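Local coordinates for molybdopterin-guanine dinucleotide biosynthesis adapter protein (Escherichia coli, PDB 1NP6), which binds GTP, hydrolyses it weakly, and may act as an adapter in the biosynthesis and use of the molybdenum cofactor, at residues 115-120 with 139-144. Numbering follows the deposited sequence.
Sequences AKIVLF and AVASDV
Ile-117 lies against Ala-139 and Ala-141 where two neighbouring parallel strands, 116-120 and 137-142, pair in the central sheet of this P-loop NTPase fold. Its chi1 of -66° sets CG1 anti to the carbonyl carbon and CG2 anti to the backbone N. Ile-117 CG2 is 4.3 Å from Ala-141 CB. Val-118 takes part in two backbone hydrogen bonds. Val-118 N donates to Ala-139 O at 3.1 Å, and Val-118 O accepts Ala-141 N at 2.8 Å. On the sheet face shared by Val-118, Val-140, Phe-120 and Ser-142, Val-118 CB and Val-140 CG2 are 4.4 Å apart. Leu-119 points to the other face, with Ile-117. Leu-119 CD2 meets Ala-141 CB at 3.9 Å, and its side chain also lies near Lys-19 of the Walker A loop. Phe-120 N donates to Ala-141 O at 2.9 Å. A weak hydrogen bond from Asp-143 N to Phe-120 O follows; the Asp-143 carboxylate is held by Asp-122 N. Ser-142 OG sits at the Phe-120 ring edge and donates to Val-144 O at 2.9 Å, in the carbonyl plane on a lone pair. An alanine here would probably leave Val-144 O without this donor and open a small gap beside Phe-120 CD2. At the same ring edge, Val-144 CG2 reaches Phe-120 CE2 at 3.6 Å.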
# COMPACT_ATOMS: atom_id res chain seq x y z
N ALA B 115 3.82 -24.00 0.41
CA ALA B 115 3.78 -24.66 1.73
C ALA B 115 2.56 -24.19 2.52
O ALA B 115 2.24 -23.00 2.50
CB ALA B 115 5.05 -24.38 2.51
N LYS B 116 1.89 -25.13 3.18
CA LYS B 116 0.56 -24.88 3.74
C LYS B 116 0.28 -25.68 5.01
O LYS B 116 0.61 -26.86 5.11
CB LYS B 116 -0.49 -25.25 2.68
CG LYS B 116 -1.76 -24.45 2.71
CD LYS B 116 -2.34 -24.26 1.30
CE LYS B 116 -2.32 -25.56 0.48
NZ LYS B 116 -3.14 -25.44 -0.76
N ILE B 117 -0.35 -25.02 5.99
CA ILE B 117 -0.94 -25.72 7.14
C ILE B 117 -2.46 -25.68 6.98
O ILE B 117 -3.02 -24.62 6.67
CB ILE B 117 -0.45 -25.09 8.48
CG1 ILE B 117 1.06 -25.33 8.63
CG2 ILE B 117 -1.26 -25.65 9.70
CD1 ILE B 117 1.73 -24.53 9.73
N VAL B 118 -3.10 -26.83 7.13
CA VAL B 118 -4.54 -26.99 6.96
C VAL B 118 -5.16 -27.15 8.36
O VAL B 118 -4.59 -27.78 9.22
CB VAL B 118 -4.87 -28.24 6.09
CG1 VAL B 118 -6.38 -28.57 6.07
CG2 VAL B 118 -4.36 -28.02 4.68
N LEU B 119 -6.32 -26.54 8.57
CA LEU B 119 -6.97 -26.56 9.89
C LEU B 119 -8.22 -27.44 9.87
O LEU B 119 -8.88 -27.55 8.84
CB LEU B 119 -7.33 -25.13 10.32
CG LEU B 119 -6.29 -24.02 10.09
CD1 LEU B 119 -6.86 -22.69 10.55
CD2 LEU B 119 -4.92 -24.27 10.75
N PHE B 120 -8.51 -28.08 11.01
CA PHE B 120 -9.74 -28.87 11.19
C PHE B 120 -10.30 -28.68 12.60
O PHE B 120 -9.60 -28.85 13.58
CB PHE B 120 -9.46 -30.38 10.95
CG PHE B 120 -10.69 -31.26 11.08
CD1 PHE B 120 -11.60 -31.38 10.02
CD2 PHE B 120 -10.94 -31.96 12.26
CE1 PHE B 120 -12.75 -32.17 10.14
CE2 PHE B 120 -12.10 -32.76 12.40
CZ PHE B 120 -13.00 -32.88 11.32
N ALA B 139 1.47 -29.82 7.46
CA ALA B 139 0.83 -30.20 8.73
C ALA B 139 -0.68 -29.94 8.68
O ALA B 139 -1.14 -29.14 7.88
CB ALA B 139 1.45 -29.41 9.86
N VAL B 140 -1.43 -30.63 9.54
CA VAL B 140 -2.84 -30.32 9.81
C VAL B 140 -2.95 -29.96 11.29
O VAL B 140 -2.59 -30.78 12.13
CB VAL B 140 -3.76 -31.54 9.54
CG1 VAL B 140 -5.21 -31.26 9.95
CG2 VAL B 140 -3.72 -31.96 8.04
N ALA B 141 -3.41 -28.75 11.61
CA ALA B 141 -3.72 -28.36 13.01
C ALA B 141 -5.17 -28.71 13.31
O ALA B 141 -6.10 -28.21 12.65
CB ALA B 141 -3.46 -26.89 13.23
N SER B 142 -5.37 -29.57 14.31
CA SER B 142 -6.67 -30.16 14.56
C SER B 142 -7.06 -30.15 16.05
O SER B 142 -6.20 -30.11 16.91
CB SER B 142 -6.68 -31.62 14.13
OG SER B 142 -8.00 -32.13 14.18
N ASP B 143 -8.36 -30.24 16.35
CA ASP B 143 -8.80 -30.39 17.74
C ASP B 143 -9.14 -31.85 18.08
O ASP B 143 -9.53 -32.18 19.19
CB ASP B 143 -9.88 -29.37 18.13
CG ASP B 143 -11.23 -29.61 17.46
OD1 ASP B 143 -11.35 -30.41 16.50
OD2 ASP B 143 -12.24 -29.02 17.85
N VAL B 144 -8.96 -32.74 17.10
CA VAL B 144 -9.14 -34.17 17.32
C VAL B 144 -7.94 -34.93 16.76
O VAL B 144 -7.35 -34.50 15.76
CB VAL B 144 -10.45 -34.71 16.68
CG1 VAL B 144 -11.68 -34.30 17.48
CG2 VAL B 144 -10.57 -34.30 15.21